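Local coordinates for protein inositol-1,4,5-trisphosphate 5-phosphatase 1 (Schizosaccharomyces pombe, PDB 1I9Z) that removes the 5-phosphate from soluble inositol polyphosphates and from phosphatidylinositol 4,5-bisphosphate, this chain being its catalytic 5-phosphatase domain, at residues R152-L160 and A315-E323. Sequence-based numbering, arbitrary orientation.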
loop_
_atom_site.group_PDB
_atom_site.type_symbol
_atom_site.label_atom_id
_atom_site.label_comp_id
_atom_site.label_asym_id
_atom_site.label_seq_id
_atom_site.Cartn_x
_atom_site.Cartn_y
_atom_site.Cartn_z
ATOM N N ARG A 152 -8.737 -5.667 -1.336
ATOM C CA ARG A 152 -8.290 -6.521 -0.251
ATOM C C ARG A 152 -8.489 -7.976 -0.690
ATOM O O ARG A 152 -9.197 -8.279 -1.673
ATOM C CB ARG A 152 -9.074 -6.212 1.035
ATOM C CG ARG A 152 -10.652 -6.555 1.010
ATOM C CD ARG A 152 -10.981 -8.062 1.194
ATOM N NE ARG A 152 -10.447 -8.557 2.472
ATOM C CZ ARG A 152 -10.211 -9.838 2.786
ATOM N NH1 ARG A 152 -9.674 -10.118 3.982
ATOM N NH2 ARG A 152 -10.534 -10.836 1.945
ATOM N N PHE A 153 -7.807 -8.878 0.009
ATOM C CA PHE A 153 -7.927 -10.286 -0.321
ATOM C C PHE A 153 -7.267 -11.106 0.799
ATOM O O PHE A 153 -6.495 -10.575 1.641
ATOM C CB PHE A 153 -7.277 -10.601 -1.703
ATOM C CG PHE A 153 -5.801 -10.266 -1.822
ATOM C CD1 PHE A 153 -4.836 -11.183 -1.437
ATOM C CD2 PHE A 153 -5.382 -9.017 -2.308
ATOM C CE1 PHE A 153 -3.461 -10.881 -1.525
ATOM C CE2 PHE A 153 -4.018 -8.684 -2.411
ATOM C CZ PHE A 153 -3.047 -9.605 -2.026
ATOM N N ASP A 154 -7.566 -12.397 0.815
ATOM C CA ASP A 154 -6.904 -13.238 1.807
ATOM C C ASP A 154 -5.896 -14.025 1.004
ATOM O O ASP A 154 -6.178 -14.407 -0.148
ATOM C CB ASP A 154 -7.912 -14.181 2.472
ATOM C CG ASP A 154 -8.866 -13.451 3.293
ATOM O OD1 ASP A 154 -8.395 -12.716 4.174
ATOM O OD2 ASP A 154 -10.087 -13.553 3.089
ATOM N N TYR A 155 -4.707 -14.207 1.580
ATOM C CA TYR A 155 -3.655 -15.036 0.988
ATOM C C TYR A 155 -3.579 -16.165 2.048
ATOM O O TYR A 155 -3.075 -15.997 3.179
ATOM C CB TYR A 155 -2.349 -14.282 0.803
ATOM C CG TYR A 155 -1.351 -15.078 -0.008
ATOM C CD1 TYR A 155 -0.939 -14.632 -1.267
ATOM C CD2 TYR A 155 -0.808 -16.277 0.480
ATOM C CE1 TYR A 155 -0.030 -15.327 -2.013
ATOM C CE2 TYR A 155 0.128 -17.009 -0.280
ATOM C CZ TYR A 155 0.501 -16.524 -1.521
ATOM O OH TYR A 155 1.379 -17.205 -2.309
ATOM N N GLU A 156 -4.109 -17.322 1.646
ATOM C CA GLU A 156 -4.300 -18.427 2.585
ATOM C C GLU A 156 -5.147 -17.817 3.713
ATOM O O GLU A 156 -6.178 -17.209 3.424
ATOM C CB GLU A 156 -2.965 -18.995 3.075
ATOM C CG GLU A 156 -2.159 -19.706 1.993
ATOM C CD GLU A 156 -2.834 -20.933 1.310
ATOM O OE1 GLU A 156 -3.875 -21.449 1.745
ATOM O OE2 GLU A 156 -2.289 -21.371 0.289
ATOM N N ASP A 157 -4.741 -17.926 4.986
ATOM C CA ASP A 157 -5.576 -17.365 6.033
ATOM C C ASP A 157 -5.093 -16.008 6.559
ATOM O O ASP A 157 -5.401 -15.624 7.692
ATOM C CB ASP A 157 -5.696 -18.341 7.204
ATOM C CG ASP A 157 -6.386 -19.651 6.800
ATOM O OD1 ASP A 157 -5.720 -20.587 6.359
ATOM O OD2 ASP A 157 -7.613 -19.714 6.905
ATOM N N THR A 158 -4.344 -15.283 5.745
ATOM C CA THR A 158 -3.843 -13.982 6.172
ATOM C C THR A 158 -4.560 -12.917 5.336
ATOM O O THR A 158 -4.582 -13.068 4.117
ATOM C CB THR A 158 -2.320 -13.919 5.916
ATOM O OG1 THR A 158 -1.658 -14.882 6.783
ATOM C CG2 THR A 158 -1.799 -12.498 6.227
ATOM N N GLY A 159 -5.090 -11.858 5.962
ATOM C CA GLY A 159 -5.827 -10.817 5.220
ATOM C C GLY A 159 -4.995 -9.588 4.855
ATOM O O GLY A 159 -4.298 -9.062 5.728
ATOM N N LEU A 160 -5.015 -9.178 3.573
ATOM C CA LEU A 160 -4.260 -8.003 3.162
ATOM C C LEU A 160 -5.159 -6.948 2.535
ATOM O O LEU A 160 -6.091 -7.283 1.817
ATOM C CB LEU A 160 -3.163 -8.406 2.159
ATOM C CG LEU A 160 -2.112 -9.409 2.684
ATOM C CD1 LEU A 160 -2.561 -10.852 2.281
ATOM C CD2 LEU A 160 -0.749 -9.029 2.073
ATOM N N ALA A 315 5.888 -10.550 3.555
ATOM C CA ALA A 315 4.679 -10.681 4.343
ATOM C C ALA A 315 4.548 -12.143 4.736
ATOM O O ALA A 315 4.505 -13.019 3.863
ATOM C CB ALA A 315 3.455 -10.250 3.512
ATOM N N ASN A 316 4.554 -12.389 6.046
ATOM C CA ASN A 316 4.419 -13.726 6.558
ATOM C C ASN A 316 2.964 -14.109 6.464
ATOM O O ASN A 316 2.092 -13.411 6.982
ATOM C CB ASN A 316 4.885 -13.809 8.015
ATOM C CG ASN A 316 4.872 -15.258 8.516
ATOM O OD1 ASN A 316 3.960 -15.682 9.228
ATOM N ND2 ASN A 316 5.866 -16.037 8.087
ATOM N N ILE A 317 2.734 -15.236 5.810
ATOM C CA ILE A 317 1.421 -15.812 5.529
ATOM C C ILE A 317 1.222 -17.092 6.335
ATOM O O ILE A 317 2.171 -17.824 6.550
ATOM C CB ILE A 317 1.336 -16.140 3.958
ATOM C CG1 ILE A 317 0.563 -15.019 3.283
ATOM C CG2 ILE A 317 0.691 -17.540 3.621
ATOM C CD1 ILE A 317 0.928 -13.706 3.760
ATOM N N VAL A 318 -0.002 -17.342 6.766
ATOM C CA VAL A 318 -0.279 -18.579 7.503
ATOM C C VAL A 318 -1.391 -19.364 6.845
ATOM O O VAL A 318 -2.409 -18.802 6.471
ATOM C CB VAL A 318 -0.710 -18.297 8.951
ATOM C CG1 VAL A 318 -0.853 -19.619 9.742
ATOM C CG2 VAL A 318 0.319 -17.370 9.601
ATOM N N LYS A 319 -1.196 -20.668 6.711
ATOM C CA LYS A 319 -2.232 -21.510 6.163
ATOM C C LYS A 319 -2.597 -22.478 7.308
ATOM O O LYS A 319 -1.760 -23.275 7.757
ATOM C CB LYS A 319 -1.715 -22.269 4.950
ATOM C CG LYS A 319 -2.754 -23.240 4.405
ATOM C CD LYS A 319 -2.152 -24.028 3.240
ATOM C CE LYS A 319 -3.107 -25.074 2.648
ATOM N NZ LYS A 319 -2.485 -25.650 1.410
ATOM N N VAL A 320 -3.836 -22.381 7.768
ATOM C CA VAL A 320 -4.345 -23.179 8.877
ATOM C C VAL A 320 -5.205 -24.352 8.409
ATOM O O VAL A 320 -6.113 -24.159 7.627
ATOM C CB VAL A 320 -5.230 -22.318 9.799
ATOM C CG1 VAL A 320 -5.708 -23.149 11.005
ATOM C CG2 VAL A 320 -4.449 -21.075 10.284
ATOM N N ASP A 321 -4.902 -25.564 8.881
ATOM C CA ASP A 321 -5.715 -26.758 8.564
ATOM C C ASP A 321 -6.853 -26.633 9.601
ATOM O O ASP A 321 -6.673 -27.002 10.759
ATOM C CB ASP A 321 -4.885 -28.017 8.823
ATOM C CG ASP A 321 -5.624 -29.299 8.455
ATOM O OD1 ASP A 321 -6.859 -29.362 8.649
ATOM O OD2 ASP A 321 -4.945 -30.232 7.977
ATOM N N ARG A 322 -7.996 -26.076 9.207
ATOM C CA ARG A 322 -9.103 -25.849 10.142
ATOM C C ARG A 322 -9.684 -27.120 10.739
ATOM O O ARG A 322 -10.094 -27.150 11.906
ATOM C CB ARG A 322 -10.234 -25.067 9.465
ATOM C CG ARG A 322 -9.843 -23.718 8.947
ATOM C CD ARG A 322 -9.578 -22.735 10.077
ATOM N NE ARG A 322 -9.107 -21.444 9.566
ATOM C CZ ARG A 322 -8.739 -20.408 10.334
ATOM N NH1 ARG A 322 -8.785 -20.490 11.667
ATOM N NH2 ARG A 322 -8.316 -19.272 9.763
ATOM N N GLU A 323 -9.733 -28.158 9.910
ATOM C CA GLU A 323 -10.257 -29.454 10.308
ATOM C C GLU A 323 -9.390 -30.012 11.437
ATOM O O GLU A 323 -9.892 -30.357 12.514
ATOM C CB GLU A 323 -10.224 -30.393 9.102
ATOM C CG GLU A 323 -10.985 -31.687 9.287
ATOM C CD GLU A 323 -11.001 -32.545 8.012
ATOM O OE1 GLU A 323 -11.678 -33.607 8.028
ATOM O OE2 GLU A 323 -10.342 -32.166 7.003
HETATM O O HOH W 1 -2.571 -23.767 -0.714
#
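D157 grips the 315-323 segment with both carboxylate oxygens. OD2 forms a salt bridge with NH2 of R322 (3.0 Å), and OD1 accepts a nearly straight bond from the backbone N of V320 (3.0 Å, 174°). Both donors lie out of the carboxylate plane, which stands 77° from that of the guanidinium. D157 sits in the type II' turn of a beta hairpin. The contact joins this hairpin, from one sheet of the DNase I-like sandwich, to the end of 309-320, an inner strand of the other sheet, and to the first turn of helix 322-343. Replacing D157 by an alanine removes both oxygens and would probably leave R322 without its carboxylate mate and the V320 N-H without its acceptor. The backbone N of D157 also donates to V318 O (2.9 Å). One residue on, OG1 of T158 takes the N-H of V318 (3.0 Å); with chi1 at -66°, CG2 is left to meet I317 CD1. A water bridges E156 OE2 and K319 NZ, and the same OE2 bonds S126. The aliphatic part of K319 runs past the E156 carboxylate. Deeper in, I317 packs against both Y155 and T158. Its CG1 lies 3.4 Å from Y155 CD2.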